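Local coordinates for protein mirolysin (Tannerella forsythia, PDB 6R7V) that probably cleaves peptide bonds as a zinc-dependent metallopeptidase of the pappalysin family and is seen here as its latent zymogen, kept inactive by a cysteine switch, at residues A[76-81]-A[276-281]; A[97-102]-A[284-289]; A[119-124]-A[141-146]; A[50-55]-A[153-158]. The protein carries 1 engineered substitution. All coordinates share one frame; numbering follows the deposited sequence. Where two conformers were deposited one is given.

Contact 1 (A[76-81]-A[276-281]); sequences EDFRRM and NLFTKG
Phe78 and Phe278 meet ring against ring, and this pair carries the apolar half of the contact. CE2 of Phe278 sits 3.6 Å above the plane of the Phe78 ring, displaced toward its rim, with the Phe278 tip atom CZ also 3.6 Å from CZ of Phe78. The two planes are inclined at 52°, so the rings are neither stacked nor edge-to-face. The carbonyl oxygen of Asp77 lies at the edge of the Phe278 ring, near its plane, 3.9 Å from CD2. Thr206 and Met286 also pack on this pair.

The polar half belongs to Arg80. Its backbone takes up a left-handed conformation just beyond the end of helix 64-77, and its side chain, with CG anti to the backbone N and a bend at chi2, lies beside that of Leu277, pointing the same way. Arg80 NH1 donates to Asn276 O at 2.9 Å, with an angle of 149° at the hydrogen, and the bond lies in the plane of the carbonyl. The same nitrogen passes 3.5 Å from Leu277 CB. Asn276 O also accepts from Asn82 ND2, while Thr88 OG1 bonds both Arg80 NH2 and Asn276 OD1.

A water extends this link to the next backbone group: it accepts from Arg80 NH1 at 2.9 Å and from Phe278 N at 3.1 Å.

Asp77 turns its carboxylate to Thr206 and Arg203 of helix 203-212, which carries the zinc ligands His207 and His211. Here the end of helix 64-77 is tied to the approach to helix 280-288 beside the active-site helix, in keeping with the metzincin catalytic-domain fold.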
# COMPACT_ATOMS: atom_id res chain seq x y z
N GLU A 76 -11.98 -4.65 3.83
CA GLU A 76 -11.91 -6.02 4.34
C GLU A 76 -10.53 -6.32 4.89
O GLU A 76 -10.39 -6.74 6.05
CB GLU A 76 -12.19 -7.04 3.22
CG GLU A 76 -13.64 -7.05 2.77
CD GLU A 76 -13.94 -8.03 1.65
OE1 GLU A 76 -13.05 -8.84 1.28
OE2 GLU A 76 -15.07 -7.98 1.12
N ASP A 77 -9.48 -6.05 4.07
CA ASP A 77 -8.14 -6.47 4.49
C ASP A 77 -7.61 -5.70 5.68
O ASP A 77 -6.88 -6.30 6.49
CB ASP A 77 -7.19 -6.33 3.30
CG ASP A 77 -7.53 -7.27 2.13
OD1 ASP A 77 -8.37 -8.19 2.33
OD2 ASP A 77 -6.92 -7.13 1.05
N PHE A 78 -7.95 -4.42 5.80
CA PHE A 78 -7.48 -3.58 6.92
C PHE A 78 -8.38 -3.67 8.16
O PHE A 78 -8.15 -2.96 9.15
CB PHE A 78 -7.35 -2.13 6.45
CG PHE A 78 -6.11 -1.89 5.62
CD1 PHE A 78 -6.10 -2.17 4.25
CD2 PHE A 78 -4.93 -1.44 6.21
CE1 PHE A 78 -4.92 -2.03 3.51
CE2 PHE A 78 -3.76 -1.26 5.44
CZ PHE A 78 -3.77 -1.54 4.10
N ARG A 79 -9.38 -4.57 8.14
CA ARG A 79 -10.23 -4.75 9.33
C ARG A 79 -10.37 -6.25 9.63
O ARG A 79 -11.27 -6.65 10.40
CB ARG A 79 -11.59 -4.10 9.11
CG ARG A 79 -11.51 -2.57 9.00
CD ARG A 79 -12.90 -1.95 8.94
NE ARG A 79 -13.70 -2.42 7.81
CZ ARG A 79 -14.99 -2.12 7.66
NH1 ARG A 79 -15.62 -1.38 8.56
NH2 ARG A 79 -15.66 -2.59 6.62
N ARG A 80 -9.50 -7.09 9.04
CA ARG A 80 -9.59 -8.55 9.13
C ARG A 80 -11.05 -9.05 8.90
O ARG A 80 -11.57 -9.91 9.62
CB ARG A 80 -8.98 -9.10 10.43
CG ARG A 80 -8.69 -10.61 10.28
CD ARG A 80 -7.50 -11.14 11.07
NE ARG A 80 -7.28 -12.56 10.78
CZ ARG A 80 -6.65 -13.06 9.71
NH1 ARG A 80 -6.16 -12.25 8.77
NH2 ARG A 80 -6.54 -14.38 9.54
N MET A 81 -11.68 -8.51 7.85
CA MET A 81 -13.00 -8.90 7.43
C MET A 81 -12.95 -9.58 6.07
O MET A 81 -14.01 -9.85 5.49
CB MET A 81 -13.94 -7.71 7.43
CG MET A 81 -14.24 -7.24 8.84
SD MET A 81 -15.22 -5.74 8.83
CE MET A 81 -16.74 -6.37 8.28
N ASN A 276 -3.66 -13.35 2.85
CA ASN A 276 -4.81 -13.25 3.73
C ASN A 276 -4.52 -12.64 5.12
O ASN A 276 -5.41 -12.68 5.97
CB ASN A 276 -5.51 -14.63 3.91
CG ASN A 276 -4.50 -15.70 4.24
OD1 ASN A 276 -3.78 -15.59 5.22
ND2 ASN A 276 -4.40 -16.73 3.39
N LEU A 277 -3.33 -12.01 5.33
CA LEU A 277 -3.15 -11.33 6.62
C LEU A 277 -2.10 -10.26 6.61
O LEU A 277 -1.14 -10.26 5.81
CB LEU A 277 -2.83 -12.29 7.81
CG LEU A 277 -1.35 -12.68 7.99
CD1 LEU A 277 -1.11 -13.27 9.39
CD2 LEU A 277 -0.89 -13.70 6.95
N PHE A 278 -2.33 -9.32 7.55
CA PHE A 278 -1.31 -8.48 8.15
C PHE A 278 -1.05 -9.03 9.52
O PHE A 278 -1.98 -9.62 10.10
CB PHE A 278 -1.73 -7.00 8.30
CG PHE A 278 -1.80 -6.19 7.03
CD1 PHE A 278 -0.65 -5.88 6.30
CD2 PHE A 278 -3.01 -5.64 6.61
CE1 PHE A 278 -0.72 -5.06 5.17
CE2 PHE A 278 -3.08 -4.84 5.47
CZ PHE A 278 -1.94 -4.58 4.74
N THR A 279 0.11 -8.79 10.08
CA THR A 279 0.33 -9.20 11.47
C THR A 279 -0.03 -8.07 12.45
O THR A 279 -0.13 -6.89 12.06
CB THR A 279 1.77 -9.59 11.73
OG1 THR A 279 2.62 -8.44 11.66
CG2 THR A 279 2.27 -10.69 10.84
N LYS A 280 -0.12 -8.41 13.74
CA LYS A 280 -0.31 -7.37 14.76
C LYS A 280 0.84 -6.34 14.74
O LYS A 280 0.60 -5.15 14.94
CB LYS A 280 -0.40 -8.00 16.15
CG LYS A 280 -1.68 -8.83 16.31
CD LYS A 280 -1.65 -9.65 17.60
CE LYS A 280 -2.90 -10.49 17.73
NZ LYS A 280 -2.81 -11.39 18.92
N GLY A 281 2.07 -6.81 14.54
CA GLY A 281 3.21 -5.89 14.48
C GLY A 281 3.14 -4.93 13.31
O GLY A 281 3.52 -3.75 13.43
O HOH W 1 -5.10 -9.54 8.81

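Contact 2 (A[97-102]-A[284-289])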
# COMPACT_ATOMS: atom_id res chain seq x y z
N GLY A 97 -3.40 -9.44 12.45
CA GLY A 97 -3.82 -8.15 12.94
C GLY A 97 -5.04 -7.60 12.24
O GLY A 97 -5.33 -7.86 11.06
N ASN A 98 -5.77 -6.79 13.00
CA ASN A 98 -6.94 -6.05 12.59
C ASN A 98 -6.50 -4.60 12.66
O ASN A 98 -6.35 -4.09 13.76
CB ASN A 98 -8.07 -6.35 13.58
CG ASN A 98 -9.32 -5.56 13.34
OD1 ASN A 98 -9.34 -4.57 12.58
ND2 ASN A 98 -10.39 -5.99 14.01
N ALA A 99 -6.24 -3.96 11.51
CA ALA A 99 -5.67 -2.61 11.54
C ALA A 99 -6.63 -1.58 12.04
O ALA A 99 -6.19 -0.51 12.43
CB ALA A 99 -5.17 -2.21 10.16
N ASN A 100 -7.94 -1.85 11.98
CA ASN A 100 -8.94 -0.88 12.43
C ASN A 100 -8.73 0.46 11.70
O ASN A 100 -8.76 1.56 12.29
CB ASN A 100 -8.94 -0.75 13.96
CG ASN A 100 -10.05 0.11 14.52
OD1 ASN A 100 -11.11 0.27 13.90
ND2 ASN A 100 -9.81 0.69 15.68
N ILE A 101 -8.51 0.35 10.38
CA ILE A 101 -8.39 1.46 9.46
C ILE A 101 -9.50 1.27 8.42
O ILE A 101 -9.60 0.19 7.83
CB ILE A 101 -6.98 1.50 8.81
CG1 ILE A 101 -5.90 1.73 9.86
CG2 ILE A 101 -6.92 2.60 7.74
CD1 ILE A 101 -4.42 1.62 9.33
N GLU A 102 -10.29 2.33 8.20
CA GLU A 102 -11.36 2.39 7.21
C GLU A 102 -11.01 3.31 6.06
O GLU A 102 -10.36 4.33 6.29
CB GLU A 102 -12.64 3.01 7.83
CG GLU A 102 -13.46 2.15 8.74
CD GLU A 102 -14.57 2.94 9.42
OE1 GLU A 102 -14.78 4.13 9.11
OE2 GLU A 102 -15.17 2.36 10.33
N GLU A 284 0.53 -2.27 14.19
CA GLU A 284 1.09 -1.26 15.10
C GLU A 284 1.88 -0.22 14.33
O GLU A 284 1.73 0.98 14.59
CB GLU A 284 1.99 -1.92 16.16
CG GLU A 284 1.26 -2.76 17.19
CD GLU A 284 2.20 -3.48 18.13
OE1 GLU A 284 2.64 -2.86 19.13
OE2 GLU A 284 2.52 -4.66 17.86
N ARG A 285 2.70 -0.66 13.36
CA ARG A 285 3.51 0.26 12.60
C ARG A 285 2.62 1.20 11.77
O ARG A 285 2.87 2.40 11.72
CB ARG A 285 4.49 -0.51 11.71
CG ARG A 285 5.25 0.35 10.72
CD ARG A 285 6.12 1.39 11.37
NE ARG A 285 7.31 0.80 11.94
CZ ARG A 285 8.53 0.97 11.45
NH1 ARG A 285 8.74 1.80 10.44
NH2 ARG A 285 9.55 0.36 12.01
N MET A 286 1.60 0.65 11.11
CA MET A 286 0.72 1.47 10.26
C MET A 286 -0.06 2.48 11.10
O MET A 286 -0.13 3.67 10.75
CB MET A 286 -0.24 0.55 9.49
CG MET A 286 0.51 -0.32 8.47
SD MET A 286 -0.63 -1.11 7.29
CE MET A 286 -1.36 -2.40 8.37
N ARG A 287 -0.60 2.05 12.24
CA ARG A 287 -1.40 2.96 13.04
C ARG A 287 -0.58 4.07 13.69
O ARG A 287 -1.11 5.16 13.97
CB ARG A 287 -2.14 2.20 14.13
CG ARG A 287 -3.20 1.24 13.55
CD ARG A 287 -3.92 0.51 14.69
NE ARG A 287 -4.62 1.42 15.60
CZ ARG A 287 -5.79 2.00 15.34
NH1 ARG A 287 -6.43 1.75 14.20
NH2 ARG A 287 -6.33 2.84 16.23
N SER A 288 0.71 3.78 13.92
CA SER A 288 1.60 4.75 14.57
C SER A 288 1.73 6.06 13.77
O SER A 288 2.01 7.10 14.38
CB SER A 288 2.98 4.13 14.81
OG SER A 288 3.74 4.02 13.62
N LEU A 289 1.49 6.02 12.46
CA LEU A 289 1.58 7.23 11.62
C LEU A 289 0.48 8.22 11.93
O LEU A 289 0.56 9.37 11.50
CB LEU A 289 1.50 6.85 10.14
CG LEU A 289 2.57 5.90 9.62
CD1 LEU A 289 2.26 5.49 8.21
CD2 LEU A 289 3.96 6.55 9.63
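Arg287 reaches from helix 280-288 to the carbonyls of Ala99 and Asn100, and the shape of its chain explains how. CG stands anti to the carbonyl carbon, and the chain runs extended through CD before bending at chi3 (60°), which swings NE out of line. The aliphatic part lies against Ala99, with Arg287 CD 3.4 Å from Ala99 O. Arg287 NH1 donates to Ala99 O at 2.9 Å, the angle at the hydrogen being 150° and the donor tilted a little from the carbonyl plane. A second, weak bond runs from Arg287 NH1 to Asn100 O at 3.0 Å.

Asn100, in a left-handed backbone conformation, keeps CG anti to its backbone N. Its amide is almost parallel to the guanidinium, the planes 6° apart, and Asn100 ND2 is 3.8 Å from Arg287 NH1. Asn100 OD1 bonds Thr44 OG1.

On the apolar side, Met286 sets out toward the other segment: its CE lies 4.2 Å from Ala99 CB, and its CB lies 4.3 Å from CD1 of Ile101. Ile101 also packs on Ile45 and Ile47 of strand 45-55.

The other terminal nitrogen, Arg287 NH2, donates to the carbonyls of Pro41 and Ser43. Four main-chain oxygens, one of them weakly bound, thus accept from the two terminal nitrogens of the buried Arg287, and their dipoles probably help to stabilise its positive charge while fixing the helix against the chain that leads into strand 101-105.

Contact 3 (A[119-124]-A[141-146]); sequences TRTSTS and GGNNAW
Thr123 and Gly141 make the tightest point of this contact, where Thr123 OG1 donates to Gly141 O at 2.7 Å. The hydroxyl arrives in the plane of the carbonyl, on a lone pair, at 126° to the C=O bond. What puts it there is chi1 of -174°, which holds OG1 anti to the backbone N. Thr123 OG1 also bonds Thr125 N. At the backbone angles of Gly141 a CB would jam against the preceding carbonyl oxygen, which calls for glycine.

Thr119 and Thr121 of the strand, and Thr123 just past its end, point toward the loop. Thr121 touches with both branches: OG1 lies 3.5 Å from CG of Asn143, and CG2 lies 3.5 Å from Gly142 O. Thr119 meets Trp146 tip to tip, its methyl CG2 3.6 Å from CZ2 at an oblique approach to the ring. The hydroxyl of Thr119 is committed to His52 ND1. Trp146 also sets its ring edge-to-face with His52, and Asn143 O bonds Trp155 NE1.

The pairing is looser than in a sheet. No backbone hydrogen bond joins the two segments, although they run nearly antiparallel, and at Thr121 and Asn143 the CA atoms are 6.8 Å apart. Arg120 and Ser122 turn away, the former to a salt bridge with Asp64; Ser122 and Asn144 lie on the solvent side.

Side chains therefore make the join: one directional hydroxyl-to-carbonyl bond fixes the Gly141 end, while apolar methyl-to-indole packing holds the Trp146 end.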
# COMPACT_ATOMS: atom_id res chain seq x y z
N THR A 119 -11.92 10.72 -10.15
CA THR A 119 -11.65 11.68 -11.22
C THR A 119 -11.33 10.89 -12.47
O THR A 119 -10.89 9.74 -12.38
CB THR A 119 -10.52 12.65 -10.89
OG1 THR A 119 -9.26 11.96 -10.86
CG2 THR A 119 -10.74 13.42 -9.58
N ARG A 120 -11.57 11.49 -13.63
CA ARG A 120 -11.33 10.87 -14.93
C ARG A 120 -10.54 11.84 -15.78
O ARG A 120 -11.00 12.96 -16.02
CB ARG A 120 -12.66 10.53 -15.63
CG ARG A 120 -13.65 9.72 -14.81
CD ARG A 120 -13.53 8.27 -15.14
NE ARG A 120 -14.38 7.41 -14.32
CZ ARG A 120 -14.22 6.10 -14.29
NH1 ARG A 120 -13.28 5.53 -15.03
NH2 ARG A 120 -15.01 5.35 -13.53
N THR A 121 -9.38 11.40 -16.26
CA THR A 121 -8.50 12.24 -17.07
C THR A 121 -8.09 11.48 -18.29
O THR A 121 -7.39 10.47 -18.18
CB THR A 121 -7.25 12.69 -16.29
OG1 THR A 121 -7.66 13.25 -15.03
CG2 THR A 121 -6.37 13.69 -17.09
N SER A 122 -8.49 11.97 -19.48
CA SER A 122 -8.03 11.35 -20.72
C SER A 122 -6.60 11.85 -20.96
O SER A 122 -6.24 12.97 -20.55
CB SER A 122 -8.97 11.68 -21.87
OG SER A 122 -8.93 13.05 -22.21
N THR A 123 -5.77 11.00 -21.55
CA THR A 123 -4.38 11.33 -21.78
C THR A 123 -3.89 10.79 -23.10
O THR A 123 -4.40 9.77 -23.59
CB THR A 123 -3.50 10.80 -20.61
OG1 THR A 123 -2.15 11.25 -20.78
CG2 THR A 123 -3.50 9.27 -20.49
N SER A 124 -2.86 11.44 -23.63
CA SER A 124 -2.11 11.03 -24.80
C SER A 124 -0.96 10.09 -24.38
O SER A 124 -0.39 9.44 -25.27
CB SER A 124 -1.53 12.26 -25.50
OG SER A 124 -2.54 12.98 -26.19
N GLY A 141 0.73 14.77 -18.43
CA GLY A 141 -0.24 13.81 -18.96
C GLY A 141 -1.02 13.02 -17.92
O GLY A 141 -1.81 12.15 -18.28
N GLY A 142 -0.83 13.33 -16.64
CA GLY A 142 -1.54 12.64 -15.58
C GLY A 142 -2.56 13.54 -14.91
O GLY A 142 -3.28 14.30 -15.57
N ASN A 143 -2.63 13.47 -13.57
CA ASN A 143 -3.58 14.33 -12.85
C ASN A 143 -3.00 14.72 -11.49
O ASN A 143 -2.58 13.84 -10.72
CB ASN A 143 -4.96 13.65 -12.69
CG ASN A 143 -6.04 14.60 -12.21
OD1 ASN A 143 -6.84 14.29 -11.32
ND2 ASN A 143 -6.07 15.80 -12.74
N ASN A 144 -2.92 16.02 -11.20
CA ASN A 144 -2.37 16.49 -9.92
C ASN A 144 -3.09 15.87 -8.73
O ASN A 144 -4.30 15.66 -8.76
CB ASN A 144 -2.50 18.00 -9.79
CG ASN A 144 -1.62 18.82 -10.70
OD1 ASN A 144 -0.76 18.31 -11.42
ND2 ASN A 144 -1.80 20.14 -10.66
N ALA A 145 -2.33 15.62 -7.66
CA ALA A 145 -2.92 15.11 -6.44
C ALA A 145 -3.85 16.13 -5.80
O ALA A 145 -3.68 17.35 -5.98
CB ALA A 145 -1.79 14.79 -5.47
N TRP A 146 -4.82 15.62 -5.05
CA TRP A 146 -5.65 16.40 -4.16
C TRP A 146 -4.92 16.47 -2.85
O TRP A 146 -4.43 15.43 -2.38
CB TRP A 146 -6.99 15.70 -3.94
CG TRP A 146 -7.95 15.74 -5.10
CD1 TRP A 146 -7.70 16.14 -6.39
CD2 TRP A 146 -9.32 15.37 -5.05
NE1 TRP A 146 -8.88 16.13 -7.12
CE2 TRP A 146 -9.87 15.59 -6.33
CE3 TRP A 146 -10.18 14.99 -4.01
CZ2 TRP A 146 -11.22 15.37 -6.61
CZ3 TRP A 146 -11.49 14.68 -4.31
CH2 TRP A 146 -12.01 14.91 -5.58

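Contact 4 (A[50-55]-A[153-158]); sequences VVHVVY and NIWVCN
Asn153 OD1 is held by His52 NE2 and by the backbone N of Trp146. His52 NE2 donates to Asn153 OD1 at 2.7 Å, almost straight at 172°, from within its ring plane and onto a lone pair of the amide oxygen; ring and amide are nearly coplanar. Val50 CG1 lies 3.3 Å from Asn153 OD1.

Beside it, His52 and Trp155 run side by side. CD2 of the His52 imidazole sits over one face of the indole, toward the rim and 3.5 Å from Trp155 NE1, with the two planes 34° apart. That NE1 donates to Asn143 O of the covering loop.

Between the backbones runs a regular parallel ladder. Ile154 N donates to Val50 O, His52 N to Ile154 O, Val156 N to His52 O and Val54 N to Val156 O, all at 2.8 to 3.0 Å. Past its end, a water accepts from Asn158 N and lies 2.8 Å from Val54 O.

The opposite face carries Val51 CG1 against Val156 CG2, 3.7 Å apart. There Ile67 of helix 64-77 covers Val51 and Val53. Strand 45-55 uses Val51 and Val53 to bond strand 118-122 on its other side, while strand 182-185 lies beyond strand 152-157.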
# COMPACT_ATOMS: atom_id res chain seq x y z
N VAL A 50 -9.33 9.49 -2.88
CA VAL A 50 -9.67 9.93 -4.22
C VAL A 50 -8.95 9.01 -5.19
O VAL A 50 -7.75 8.74 -5.05
CB VAL A 50 -9.39 11.42 -4.49
CG1 VAL A 50 -7.93 11.80 -4.22
CG2 VAL A 50 -9.83 11.84 -5.89
N VAL A 51 -9.72 8.45 -6.13
CA VAL A 51 -9.15 7.59 -7.19
C VAL A 51 -9.09 8.38 -8.47
O VAL A 51 -10.14 8.86 -8.97
CB VAL A 51 -9.99 6.31 -7.35
CG1 VAL A 51 -9.40 5.42 -8.45
CG2 VAL A 51 -10.03 5.55 -6.02
N HIS A 52 -7.88 8.51 -9.03
CA HIS A 52 -7.66 9.21 -10.28
C HIS A 52 -7.49 8.22 -11.39
O HIS A 52 -6.42 7.61 -11.48
CB HIS A 52 -6.41 10.11 -10.24
CG HIS A 52 -6.38 11.07 -9.10
ND1 HIS A 52 -7.20 12.18 -9.06
CD2 HIS A 52 -5.58 11.08 -7.99
CE1 HIS A 52 -6.91 12.82 -7.94
NE2 HIS A 52 -5.92 12.21 -7.27
N VAL A 53 -8.52 8.06 -12.25
CA VAL A 53 -8.39 7.16 -13.42
C VAL A 53 -7.80 7.99 -14.55
O VAL A 53 -8.40 9.01 -14.94
CB VAL A 53 -9.73 6.51 -13.81
CG1 VAL A 53 -9.55 5.56 -15.00
CG2 VAL A 53 -10.37 5.79 -12.63
N VAL A 54 -6.61 7.58 -15.04
CA VAL A 54 -5.93 8.29 -16.12
C VAL A 54 -5.90 7.31 -17.27
O VAL A 54 -5.32 6.24 -17.15
CB VAL A 54 -4.52 8.77 -15.65
CG1 VAL A 54 -3.82 9.52 -16.78
CG2 VAL A 54 -4.61 9.63 -14.37
N TYR A 55 -6.58 7.64 -18.37
CA TYR A 55 -6.80 6.66 -19.41
C TYR A 55 -6.49 7.16 -20.79
O TYR A 55 -6.85 8.29 -21.15
CB TYR A 55 -8.27 6.14 -19.34
CG TYR A 55 -9.34 7.18 -19.61
CD1 TYR A 55 -9.79 8.02 -18.60
CD2 TYR A 55 -9.90 7.31 -20.87
CE1 TYR A 55 -10.73 9.02 -18.85
CE2 TYR A 55 -10.84 8.29 -21.14
CZ TYR A 55 -11.27 9.13 -20.12
OH TYR A 55 -12.22 10.09 -20.38
N ASN A 153 -4.45 9.64 -2.26
CA ASN A 153 -4.58 9.66 -3.71
C ASN A 153 -4.14 8.33 -4.30
O ASN A 153 -3.00 7.90 -4.04
CB ASN A 153 -3.70 10.76 -4.30
CG ASN A 153 -4.17 12.14 -4.02
OD1 ASN A 153 -4.80 12.81 -4.85
ND2 ASN A 153 -3.90 12.62 -2.82
N ILE A 154 -5.04 7.68 -5.04
CA ILE A 154 -4.76 6.43 -5.71
C ILE A 154 -4.89 6.65 -7.19
O ILE A 154 -6.02 6.92 -7.66
CB ILE A 154 -5.69 5.29 -5.27
CG1 ILE A 154 -5.67 5.06 -3.74
CG2 ILE A 154 -5.29 4.02 -6.04
CD1 ILE A 154 -6.65 3.91 -3.27
N TRP A 155 -3.78 6.61 -7.94
CA TRP A 155 -3.83 6.80 -9.38
C TRP A 155 -3.94 5.44 -10.02
O TRP A 155 -3.27 4.50 -9.57
CB TRP A 155 -2.57 7.52 -9.88
CG TRP A 155 -2.51 8.96 -9.54
CD1 TRP A 155 -2.85 10.00 -10.36
CD2 TRP A 155 -1.90 9.55 -8.38
NE1 TRP A 155 -2.57 11.20 -9.74
CE2 TRP A 155 -2.01 10.95 -8.50
CE3 TRP A 155 -1.32 9.02 -7.20
CZ2 TRP A 155 -1.50 11.83 -7.55
CZ3 TRP A 155 -0.85 9.89 -6.23
CH2 TRP A 155 -0.90 11.28 -6.43
N VAL A 156 -4.82 5.30 -11.04
CA VAL A 156 -5.00 4.05 -11.78
C VAL A 156 -4.66 4.32 -13.22
O VAL A 156 -5.20 5.27 -13.80
CB VAL A 156 -6.44 3.55 -11.62
CG1 VAL A 156 -6.65 2.25 -12.40
CG2 VAL A 156 -6.79 3.36 -10.14
N CYS A 157 -3.67 3.60 -13.78
CA CYS A 157 -3.20 3.91 -15.12
C CYS A 157 -2.52 2.69 -15.73
O CYS A 157 -2.34 1.66 -15.06
CB CYS A 157 -2.23 5.08 -15.05
SG CYS A 157 -0.67 4.68 -14.22
N ASN A 158 -2.04 2.86 -16.97
CA ASN A 158 -1.24 1.82 -17.60
C ASN A 158 0.23 1.97 -17.18
O ASN A 158 0.88 2.92 -17.59
CB ASN A 158 -1.36 1.91 -19.11
CG ASN A 158 -0.53 0.86 -19.79
OD1 ASN A 158 -0.37 -0.25 -19.26
ND2 ASN A 158 -0.00 1.18 -20.98
O HOH W 2 -3.07 5.07 -18.36

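How the contacts relate
The contacts form two clusters on opposite sides of the chain's centre. Contacts 1 and 2, centres 9 Å apart, share helix 280-288 and touch through Phe278 O and Gly97 N; contacts 3 and 4, centres 7 Å apart, reach the same mixed sheet, where strands 118-122 and 152-157 both pair with strand 45-55. Between contacts 1 and 4 the centres are 24 Å apart. Strand 45-55 links the groups, since it also pairs with strand 101-105 near contact 2. Along the chain, contact 3 lies between the segments of each of the other three, which interleave; contacts 1 and 2 bring the late helix back beside the early part near the zinc site.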